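Local coordinates for protein threonine synthase (Brucella melitensis bv. 1, PDB 4F4F) that probably catalyses the pyridoxal-phosphate-dependent conversion of O-phospho-L-homoserine and water into L-threonine and phosphate, the final step of threonine biosynthesis, at residues 75-80 / 125-130; 112-117 / 433-438; 286-291 / 312-317. All blocks are in the same frame, centred on the assembly; numbering follows the deposited sequence.

Interaction 1: 75-80 / 125-130; sequences ADFERM and ARMMDY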
loop_
_atom_site.group_PDB
_atom_site.type_symbol
_atom_site.label_atom_id
_atom_site.label_comp_id
_atom_site.label_asym_id
_atom_site.label_seq_id
_atom_site.Cartn_x
_atom_site.Cartn_y
_atom_site.Cartn_z
ATOM N N ALA A 75 -17.056 -1.002 19.822
ATOM C CA ALA A 75 -17.979 -1.888 19.129
ATOM C C ALA A 75 -17.998 -1.580 17.624
ATOM O O ALA A 75 -18.040 -2.513 16.803
ATOM C CB ALA A 75 -19.400 -1.789 19.736
ATOM N N ASP A 76 -17.974 -0.295 17.262
ATOM C CA ASP A 76 -17.976 0.094 15.850
ATOM C C ASP A 76 -16.660 -0.295 15.171
ATOM O O ASP A 76 -16.666 -0.845 14.068
ATOM C CB ASP A 76 -18.225 1.593 15.680
ATOM C CG ASP A 76 -19.583 2.008 16.184
ATOM O OD1 ASP A 76 -20.575 1.492 15.661
ATOM O OD2 ASP A 76 -19.630 2.804 17.141
ATOM N N PHE A 77 -15.532 -0.038 15.831
ATOM C CA PHE A 77 -14.231 -0.489 15.300
ATOM C C PHE A 77 -14.151 -2.024 15.120
ATOM O O PHE A 77 -13.718 -2.482 14.062
ATOM C CB PHE A 77 -13.072 0.077 16.134
ATOM C CG PHE A 77 -11.734 0.104 15.416
ATOM C CD1 PHE A 77 -11.591 0.729 14.180
ATOM C CD2 PHE A 77 -10.623 -0.406 16.009
ATOM C CE1 PHE A 77 -10.371 0.754 13.536
ATOM C CE2 PHE A 77 -9.398 -0.373 15.384
ATOM C CZ PHE A 77 -9.254 0.229 14.151
ATOM N N GLU A 78 -14.609 -2.805 16.117
ATOM C CA GLU A 78 -14.784 -4.286 15.995
ATOM C C GLU A 78 -16.119 -4.727 15.355
ATOM O O GLU A 78 -16.865 -5.690 15.884
ATOM C CB GLU A 78 -14.846 -4.980 17.356
ATOM C CG GLU A 78 -15.014 -6.480 17.169
ATOM C CD GLU A 78 -15.197 -7.253 18.440
ATOM O OE1 GLU A 78 -15.592 -8.433 18.319
ATOM O OE2 GLU A 78 -14.965 -6.706 19.537
ATOM N N ARG A 79 -16.559 -3.961 14.408
ATOM C CA ARG A 79 -17.443 -4.457 13.401
ATOM C C ARG A 79 -16.666 -4.219 12.114
ATOM O O ARG A 79 -16.585 -5.067 11.281
ATOM C CB ARG A 79 -18.710 -3.635 13.449
ATOM C CG ARG A 79 -19.771 -3.898 12.409
ATOM C CD ARG A 79 -20.841 -2.816 12.595
ATOM N NE ARG A 79 -20.699 -1.693 11.656
ATOM C CZ ARG A 79 -19.841 -0.656 11.713
ATOM N NH1 ARG A 79 -19.885 0.259 10.748
ATOM N NH2 ARG A 79 -18.934 -0.493 12.669
ATOM N N MET A 80 -16.067 -3.048 11.977
ATOM C CA MET A 80 -15.507 -2.673 10.689
ATOM C C MET A 80 -14.199 -3.461 10.400
ATOM O O MET A 80 -13.964 -3.864 9.272
ATOM C CB MET A 80 -15.346 -1.155 10.586
ATOM C CG MET A 80 -14.257 -0.527 11.432
ATOM S SD MET A 80 -14.293 1.295 11.270
ATOM C CE MET A 80 -15.810 1.822 12.025
ATOM N N ALA A 125 -11.639 2.113 3.659
ATOM C CA ALA A 125 -12.947 2.514 3.094
ATOM C C ALA A 125 -14.049 2.497 4.187
ATOM O O ALA A 125 -14.904 3.402 4.217
ATOM C CB ALA A 125 -13.324 1.674 1.883
ATOM N N ARG A 126 -13.967 1.540 5.114
ATOM C CA ARG A 126 -14.926 1.430 6.216
ATOM C C ARG A 126 -14.701 2.465 7.302
ATOM O O ARG A 126 -15.659 3.020 7.831
ATOM C CB ARG A 126 -14.938 0.002 6.805
ATOM C CG ARG A 126 -15.471 -1.015 5.820
ATOM C CD ARG A 126 -15.405 -2.468 6.261
ATOM N NE ARG A 126 -16.160 -3.358 5.369
ATOM C CZ ARG A 126 -15.687 -3.845 4.215
ATOM N NH1 ARG A 126 -14.463 -3.529 3.785
ATOM N NH2 ARG A 126 -16.422 -4.645 3.478
ATOM N N MET A 127 -13.450 2.753 7.625
ATOM C CA MET A 127 -13.137 3.797 8.592
ATOM C C MET A 127 -13.632 5.134 8.054
ATOM O O MET A 127 -14.236 5.916 8.775
ATOM C CB MET A 127 -11.622 3.867 8.871
ATOM C CG MET A 127 -11.107 2.635 9.590
ATOM S SD MET A 127 -9.466 2.833 10.252
ATOM C CE MET A 127 -8.450 3.099 8.784
ATOM N N MET A 128 -13.361 5.392 6.768
ATOM C CA MET A 128 -13.779 6.630 6.144
ATOM C C MET A 128 -15.306 6.730 6.134
ATOM O O MET A 128 -15.846 7.788 6.403
ATOM C CB MET A 128 -13.223 6.759 4.735
ATOM C CG MET A 128 -13.567 8.096 4.080
ATOM S SD MET A 128 -12.870 8.306 2.413
ATOM C CE MET A 128 -11.138 7.933 2.680
ATOM N N ASP A 129 -15.997 5.632 5.841
ATOM C CA ASP A 129 -17.477 5.637 5.818
ATOM C C ASP A 129 -18.042 6.044 7.193
ATOM O O ASP A 129 -19.007 6.803 7.295
ATOM C CB ASP A 129 -17.961 4.244 5.435
ATOM C CG ASP A 129 -19.203 4.249 4.582
ATOM O OD1 ASP A 129 -19.332 5.082 3.666
ATOM O OD2 ASP A 129 -20.013 3.335 4.770
ATOM N N TYR A 130 -17.382 5.567 8.238
ATOM C CA TYR A 130 -17.780 5.825 9.604
ATOM C C TYR A 130 -17.523 7.294 9.962
ATOM O O TYR A 130 -18.402 7.962 10.523
ATOM C CB TYR A 130 -17.072 4.880 10.601
ATOM C CG TYR A 130 -17.443 5.208 12.012
ATOM C CD1 TYR A 130 -16.695 6.129 12.734
ATOM C CD2 TYR A 130 -18.581 4.659 12.609
ATOM C CE1 TYR A 130 -17.042 6.465 14.031
ATOM C CE2 TYR A 130 -18.943 5.001 13.907
ATOM C CZ TYR A 130 -18.164 5.911 14.603
ATOM O OH TYR A 130 -18.487 6.307 15.895
#

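Interaction 2: 112-117 / 433-438; sequences PTLAFK and QLPAWL. With PLP (pyridoxal-5'-phosphate), chain C.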
loop_
_atom_site.group_PDB
_atom_site.type_symbol
_atom_site.label_atom_id
_atom_site.label_comp_id
_atom_site.label_asym_id
_atom_site.label_seq_id
_atom_site.Cartn_x
_atom_site.Cartn_y
_atom_site.Cartn_z
ATOM N N PRO A 112 -9.865 -9.517 -1.891
ATOM C CA PRO A 112 -10.765 -9.463 -3.042
ATOM C C PRO A 112 -10.114 -9.195 -4.370
ATOM O O PRO A 112 -10.713 -9.538 -5.377
ATOM C CB PRO A 112 -11.716 -8.301 -2.695
ATOM C CG PRO A 112 -11.677 -8.233 -1.232
ATOM C CD PRO A 112 -10.291 -8.592 -0.836
ATOM N N THR A 113 -8.911 -8.597 -4.398
ATOM C CA THR A 113 -8.236 -8.360 -5.682
ATOM C C THR A 113 -6.885 -9.045 -5.800
ATOM O O THR A 113 -6.072 -8.690 -6.665
ATOM C CB THR A 113 -8.089 -6.839 -6.049
ATOM O OG1 THR A 113 -7.142 -6.185 -5.193
ATOM C CG2 THR A 113 -9.441 -6.140 -6.043
ATOM N N LEU A 114 -6.644 -10.026 -4.925
ATOM C CA LEU A 114 -5.434 -10.842 -4.981
ATOM C C LEU A 114 -4.159 -10.027 -4.871
ATOM O O LEU A 114 -3.135 -10.369 -5.456
ATOM C CB LEU A 114 -5.416 -11.665 -6.277
ATOM C CG LEU A 114 -6.711 -12.421 -6.609
ATOM C CD1 LEU A 114 -6.508 -13.264 -7.877
ATOM C CD2 LEU A 114 -7.163 -13.272 -5.441
ATOM N N ALA A 115 -4.213 -8.934 -4.128
ATOM C CA ALA A 115 -3.046 -8.076 -3.972
ATOM C C ALA A 115 -3.052 -7.285 -2.660
ATOM O O ALA A 115 -4.086 -7.017 -2.070
ATOM C CB ALA A 115 -2.918 -7.126 -5.154
ATOM N N PHE A 116 -1.858 -6.928 -2.228
ATOM C CA PHE A 116 -1.649 -6.498 -0.853
ATOM C C PHE A 116 -2.356 -5.173 -0.515
ATOM O O PHE A 116 -2.656 -4.929 0.656
ATOM C CB PHE A 116 -0.142 -6.438 -0.549
ATOM C CG PHE A 116 0.428 -5.097 -0.743
ATOM C CD1 PHE A 116 0.736 -4.659 -1.990
ATOM C CD2 PHE A 116 0.596 -4.252 0.331
ATOM C CE1 PHE A 116 1.222 -3.402 -2.172
ATOM C CE2 PHE A 116 1.096 -2.974 0.135
ATOM C CZ PHE A 116 1.399 -2.560 -1.110
ATOM N N LYS A 117 -2.646 -4.332 -1.521
ATOM C CA LYS A 117 -3.417 -3.086 -1.256
ATOM C C LYS A 117 -4.827 -3.328 -0.670
ATOM O O LYS A 117 -5.376 -2.468 0.017
ATOM C CB LYS A 117 -3.435 -2.162 -2.492
ATOM C CG LYS A 117 -2.064 -1.588 -2.767
ATOM C CD LYS A 117 -2.047 -0.660 -3.971
ATOM C CE LYS A 117 -0.635 -0.184 -4.313
ATOM N NZ LYS A 117 0.248 -1.291 -4.719
ATOM N N GLN A 433 -3.288 -20.204 -12.151
ATOM C CA GLN A 433 -4.733 -20.366 -12.095
ATOM C C GLN A 433 -5.318 -19.462 -11.000
ATOM O O GLN A 433 -4.766 -19.348 -9.889
ATOM C CB GLN A 433 -5.088 -21.833 -11.857
ATOM N N LEU A 434 -6.434 -18.811 -11.314
ATOM C CA LEU A 434 -7.156 -17.995 -10.342
ATOM C C LEU A 434 -7.653 -18.874 -9.217
ATOM O O LEU A 434 -7.908 -20.050 -9.427
ATOM C CB LEU A 434 -8.351 -17.306 -11.004
ATOM C CG LEU A 434 -8.042 -16.177 -11.988
ATOM C CD1 LEU A 434 -9.201 -16.005 -12.970
ATOM C CD2 LEU A 434 -7.759 -14.878 -11.243
ATOM N N PRO A 435 -7.803 -18.307 -8.011
ATOM C CA PRO A 435 -8.503 -19.040 -6.958
ATOM C C PRO A 435 -9.908 -19.455 -7.420
ATOM O O PRO A 435 -10.511 -18.786 -8.267
ATOM C CB PRO A 435 -8.614 -18.021 -5.813
ATOM C CG PRO A 435 -7.663 -16.945 -6.161
ATOM C CD PRO A 435 -7.498 -16.921 -7.625
ATOM N N ALA A 436 -10.419 -20.541 -6.848
ATOM C CA ALA A 436 -11.701 -21.115 -7.240
ATOM C C ALA A 436 -12.856 -20.122 -7.126
ATOM O O ALA A 436 -13.711 -20.081 -7.992
ATOM C CB ALA A 436 -11.998 -22.371 -6.417
ATOM N N TRP A 437 -12.870 -19.307 -6.071
ATOM C CA TRP A 437 -13.987 -18.371 -5.856
ATOM C C TRP A 437 -13.991 -17.281 -6.922
ATOM O O TRP A 437 -15.014 -16.643 -7.158
ATOM C CB TRP A 437 -13.976 -17.810 -4.435
ATOM C CG TRP A 437 -12.774 -16.959 -4.167
ATOM C CD1 TRP A 437 -11.535 -17.347 -3.664
ATOM C CD2 TRP A 437 -12.656 -15.538 -4.435
ATOM N NE1 TRP A 437 -10.682 -16.287 -3.599
ATOM C CE2 TRP A 437 -11.292 -15.165 -4.056
ATOM C CE3 TRP A 437 -13.517 -14.561 -4.956
ATOM C CZ2 TRP A 437 -10.832 -13.872 -4.177
ATOM C CZ3 TRP A 437 -13.038 -13.257 -5.071
ATOM C CH2 TRP A 437 -11.726 -12.925 -4.686
ATOM N N LEU A 438 -12.862 -17.095 -7.611
ATOM C CA LEU A 438 -12.760 -16.121 -8.686
ATOM C C LEU A 438 -12.714 -16.802 -10.066
ATOM O O LEU A 438 -12.492 -16.150 -11.096
ATOM C CB LEU A 438 -11.511 -15.276 -8.436
ATOM C CG LEU A 438 -11.458 -13.794 -8.784
ATOM C CD1 LEU A 438 -12.759 -13.055 -8.479
ATOM C CD2 LEU A 438 -10.273 -13.185 -8.031
HETATM N N1 PLP C . 3.972 -5.146 -4.938
HETATM C C2 PLP C . 2.678 -5.076 -5.434
HETATM C C2A PLP C . 1.947 -6.248 -6.052
HETATM C C3 PLP C . 1.934 -3.786 -5.343
HETATM O O3 PLP C . 0.643 -3.716 -5.827
HETATM C C4 PLP C . 2.666 -2.618 -4.731
HETATM C C4A PLP C . 2.037 -1.272 -4.567
HETATM C C5 PLP C . 4.047 -2.809 -4.221
HETATM C C6 PLP C . 4.618 -4.097 -4.352
HETATM C C5A PLP C . 4.772 -1.627 -3.546
HETATM O O4P PLP C . 4.132 -1.154 -2.288
HETATM P P PLP C . 4.525 0.210 -1.458
HETATM O O1P PLP C . 6.033 0.146 -1.272
HETATM O O2P PLP C . 4.067 1.329 -2.372
HETATM O O3P PLP C . 3.764 0.206 -0.149
#

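Interaction 3: 286-291 / 312-317; sequences NDNDIL and SMDIQI. With PLP (pyridoxal-5'-phosphate), chain C.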
loop_
_atom_site.group_PDB
_atom_site.type_symbol
_atom_site.label_atom_id
_atom_site.label_comp_id
_atom_site.label_asym_id
_atom_site.label_seq_id
_atom_site.Cartn_x
_atom_site.Cartn_y
_atom_site.Cartn_z
ATOM N N ASN A 286 12.878 -3.235 -8.018
ATOM C CA ASN A 286 13.169 -3.622 -9.381
ATOM C C ASN A 286 14.252 -2.705 -9.978
ATOM O O ASN A 286 14.941 -2.001 -9.225
ATOM C CB ASN A 286 11.873 -3.795 -10.225
ATOM C CG ASN A 286 11.137 -2.492 -10.550
ATOM O OD1 ASN A 286 11.722 -1.414 -10.676
ATOM N ND2 ASN A 286 9.820 -2.616 -10.748
ATOM N N ASP A 287 14.444 -2.743 -11.306
ATOM C CA ASP A 287 15.422 -1.869 -11.988
ATOM C C ASP A 287 15.253 -0.374 -11.675
ATOM O O ASP A 287 16.184 0.401 -11.814
ATOM C CB ASP A 287 15.342 -2.081 -13.518
ATOM C CG ASP A 287 15.476 -3.547 -13.904
ATOM O OD1 ASP A 287 16.608 -4.026 -14.016
ATOM O OD2 ASP A 287 14.443 -4.233 -14.009
ATOM N N ASN A 288 14.061 0.027 -11.257
ATOM C CA ASN A 288 13.847 1.384 -10.749
ATOM C C ASN A 288 14.284 1.402 -9.289
ATOM O O ASN A 288 13.503 1.152 -8.370
ATOM C CB ASN A 288 12.385 1.760 -10.911
ATOM C CG ASN A 288 11.964 1.744 -12.358
ATOM O OD1 ASN A 288 12.229 2.689 -13.083
ATOM N ND2 ASN A 288 11.324 0.664 -12.792
ATOM N N ASP A 289 15.559 1.683 -9.097
ATOM C CA ASP A 289 16.240 1.335 -7.870
ATOM C C ASP A 289 16.691 2.563 -7.077
ATOM O O ASP A 289 17.662 2.479 -6.310
ATOM C CB ASP A 289 17.422 0.424 -8.221
ATOM C CG ASP A 289 18.515 1.127 -9.012
ATOM O OD1 ASP A 289 18.328 2.223 -9.607
ATOM O OD2 ASP A 289 19.607 0.534 -9.037
ATOM N N ILE A 290 15.956 3.668 -7.209
ATOM C CA ILE A 290 16.259 4.890 -6.456
ATOM C C ILE A 290 16.528 4.599 -4.988
ATOM O O ILE A 290 17.500 5.090 -4.430
ATOM C CB ILE A 290 15.167 5.993 -6.622
ATOM C CG1 ILE A 290 15.711 7.336 -6.103
ATOM C CG2 ILE A 290 13.821 5.620 -5.969
ATOM C CD1 ILE A 290 14.804 8.484 -6.462
ATOM N N LEU A 291 15.720 3.725 -4.395
ATOM C CA LEU A 291 15.862 3.430 -2.959
ATOM C C LEU A 291 17.139 2.640 -2.681
ATOM O O LEU A 291 17.833 2.897 -1.693
ATOM C CB LEU A 291 14.641 2.710 -2.422
ATOM C CG LEU A 291 13.313 3.506 -2.433
ATOM C CD1 LEU A 291 12.128 2.599 -2.104
ATOM C CD2 LEU A 291 13.349 4.667 -1.449
ATOM N N SER A 312 3.930 -2.580 -10.518
ATOM C CA SER A 312 3.520 -1.830 -9.305
ATOM C C SER A 312 4.715 -1.235 -8.521
ATOM O O SER A 312 4.537 -0.457 -7.594
ATOM C CB SER A 312 2.674 -2.698 -8.374
ATOM O OG SER A 312 1.522 -3.205 -9.052
ATOM N N MET A 313 5.931 -1.615 -8.902
ATOM C CA MET A 313 7.133 -1.072 -8.307
ATOM C C MET A 313 7.918 -0.199 -9.297
ATOM O O MET A 313 9.043 0.207 -9.026
ATOM C CB MET A 313 7.989 -2.225 -7.757
ATOM C CG MET A 313 7.351 -2.930 -6.574
ATOM S SD MET A 313 8.027 -4.590 -6.311
ATOM C CE MET A 313 9.791 -4.263 -6.234
ATOM N N ASP A 314 7.307 0.111 -10.432
ATOM C CA ASP A 314 7.956 0.952 -11.431
ATOM C C ASP A 314 7.796 2.412 -11.013
ATOM O O ASP A 314 6.932 3.128 -11.525
ATOM C CB ASP A 314 7.380 0.679 -12.822
ATOM C CG ASP A 314 7.899 -0.645 -13.440
ATOM O OD1 ASP A 314 8.804 -1.296 -12.878
ATOM O OD2 ASP A 314 7.399 -1.030 -14.523
ATOM N N ILE A 315 8.622 2.829 -10.047
ATOM C CA ILE A 315 8.543 4.177 -9.465
ATOM C C ILE A 315 9.728 5.025 -9.861
ATOM O O ILE A 315 10.864 4.524 -9.921
ATOM C CB ILE A 315 8.497 4.168 -7.912
ATOM C CG1 ILE A 315 9.673 3.351 -7.304
ATOM C CG2 ILE A 315 7.151 3.649 -7.435
ATOM C CD1 ILE A 315 10.094 3.766 -5.888
ATOM N N GLN A 316 9.469 6.311 -10.096
ATOM C CA GLN A 316 10.543 7.303 -10.259
ATOM C C GLN A 316 10.992 7.820 -8.878
ATOM O O GLN A 316 12.183 7.934 -8.594
ATOM C CB GLN A 316 10.073 8.463 -11.140
ATOM C CG GLN A 316 11.206 9.413 -11.471
ATOM C CD GLN A 316 10.918 10.272 -12.693
ATOM O OE1 GLN A 316 10.006 11.098 -12.690
ATOM N NE2 GLN A 316 11.699 10.076 -13.738
ATOM N N ILE A 317 10.008 8.111 -8.032
ATOM C CA ILE A 317 10.225 8.516 -6.637
ATOM C C ILE A 317 9.322 7.685 -5.717
ATOM O O ILE A 317 8.350 7.089 -6.147
ATOM C CB ILE A 317 9.945 10.019 -6.399
ATOM C CG1 ILE A 317 8.496 10.387 -6.759
ATOM C CG2 ILE A 317 10.941 10.904 -7.154
ATOM C CD1 ILE A 317 8.134 11.849 -6.459
HETATM N N1 PLP C . 3.972 -5.146 -4.938
HETATM C C2 PLP C . 2.678 -5.076 -5.434
HETATM C C2A PLP C . 1.947 -6.248 -6.052
HETATM C C3 PLP C . 1.934 -3.786 -5.343
HETATM O O3 PLP C . 0.643 -3.716 -5.827
HETATM C C4 PLP C . 2.666 -2.618 -4.731
HETATM C C4A PLP C . 2.037 -1.272 -4.567
HETATM C C5 PLP C . 4.047 -2.809 -4.221
HETATM C C6 PLP C . 4.618 -4.097 -4.352
HETATM C C5A PLP C . 4.772 -1.627 -3.546
HETATM O O4P PLP C . 4.132 -1.154 -2.288
HETATM P P PLP C . 4.525 0.210 -1.458
HETATM O O1P PLP C . 6.033 0.146 -1.272
HETATM O O2P PLP C . 4.067 1.329 -2.372
HETATM O O3P PLP C . 3.764 0.206 -0.149
HETATM O O HOH W 1 11.463 -0.663 -7.845
HETATM O O HOH W 2 13.776 4.370 -9.214
#

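Interaction 1: 75-80 / 125-130
Met80 is the central side chain between helices 74-86 and 117-134, whose segments 75-80 and 125-130 run roughly antiparallel, at 145°, with axes 10.4 Å apart. Its CB meets the CB of Arg126 at 4.0 Å, the point where the two backbones come nearest. CG then takes the crowded position between backbone N and carbonyl carbon (chi1 71°), which carries SD across Met127 at a right angle, 3.8 Å from that residue's CG. A bend at chi3 turns the methyl CE to Tyr130, where it ends 3.6 Å from CB and also touches CG. Beyond it the Tyr130 ring continues to the carboxylate of Asp76, with Tyr130 CE2 lying 3.8 Å from Asp76 CG and the two planes 35° apart. Further along, Met127 SD sits in the plane of the Phe77 ring, 4.0 Å from CE1, as an edge-on Met-aromatic contact. Arg126 supplies aliphatic chain, its CD resting 3.6 Å from the Met80 carbonyl O, while its NH1 bonds to Gln122. Phe77 also packs on Leu61 and Leu64 of helix 56-64, and Met127 on Phe20 and Leu24 of helix 20-26. Such sulfur-rich, apolar packing of a nearly antiparallel helix pair here joins the N-terminal region of threonine synthase to the pyridoxal-phosphate enzyme fold.

Interaction 2: 112-117 / 433-438
Leu114 is the knot of this contact: its branched tip meets four side chains of the 433-438 turn, while the residues after it, Phe116 and Lys117, reach the cofactor. The tight part is apolar and tip to tip. CD1 lies 3.8 Å from Leu438 CD2 and also touches Pro435 CD and Leu434 CD2, whereas CD2 faces the Pro435 ring at CG, 3.8 Å away, and Trp437 CZ2. Leu114 has positive phi (58°), a left-handed backbone conformation, in a loop held by backbone hydrogen bonds from Leu114 to His416 and from Phe116 to Thr414. Across from it, a backbone bond from Leu438 N to Pro435 O closes the short 3-10 turn that presents the three partners Pro435, Trp437 and Leu438. The more open, solvent-side margin is formed by Leu434, Pro435 and Trp437, all partly exposed. Even there one approach is locally close: the indole comes edge-on, with Trp437 CH2 3.6 Å from Pro112 O in the ring plane. Pro112 O also accepts a hydrogen bond from Gln181 NE2, and the indole makes a cation-pi contact with Arg89. Toward Lys117 the chemistry changes. Lys117 NZ lies at bonding distance of PLP C4A, 1.8 Å, and gives a weak hydrogen bond to PLP O3 at 2.7 Å. The edge of the Phe116 ring presses close to the cofactor, CE1 3.0 Å from C4. Apolar contacts at Leu114 thus join the loop to 433-438, three residues before the lysine that meets the cofactor; the NZ to C4A distance is longer than an imine bond, so Lys117 is probably the lysine that forms the internal aldimine, without the state of that bond being settled.

Interaction 3: 286-291 / 312-317
Direct polar contacts, bridging waters and apolar packing together hold 286-291 against 312-317. The polar part centres on the Asn286 amide. Its OD1 takes two N-H groups of Asn288: the backbone N in the carbonyl plane at 2.8 Å, which makes an Asx turn, and the side-chain ND2 at 3.0 Å, from above that plane. This double grip should fix the rotation of the amide and direct ND2 across the gap to Asp314 OD1, 2.7 Å away but weak because the angle is only 125°. Each amide has outside help: Asn286 ND2 also bonds to Ser310, and Asn288 OD1 accepts from Ala306 N. Asp314 OD1 in turn accepts from Thr308, so the buried amide meets an already engaged carboxylate. Two waters bridge the backbones. One accepts from Asn286 N and lies 2.8 Å from both Asn288 O and Met313 O, and with other acceptors nearby its protons cannot be assigned; the other links Ile290 N, 3.0 Å away, to Ile315 O. Apolar contact is looser, with Ile290 CG2 crossing Ile315 CD1 at 4.2 Å, though Ile290 CD1 comes 3.4 Å from Gln316 O. Next to this seam, Ser312 CB and Met313 CG rest against the PLP ring, the former 3.3 Å from C3. Segment 286-291 leads from strand 278-285 into helix 290-297, and its partner loop precedes helix 321-328, with helix 390-402 packing on Asn286 and Met313 and strand 299-301 on Ile290.

Interactions 2 and 3 flank the same cofactor without touching each other: 112-117 brings its linked lysine and Phe116, 312-317 a serine and a methionine beside the ring. Interaction 3 is nested in sequence inside the loop closed by interaction 2. Interaction 1 lies farther out, centred about 34 Å from the centre of interaction 3 and on the opposite side of the chain's centre; it uses helix 117-134, which follows the loop of interaction 2. All three contacts are partly buried, but interactions 1 and 2 are mainly apolar, built on methionines and leucine respectively, whereas interaction 3 relies on amides, a carboxylate and bridging water.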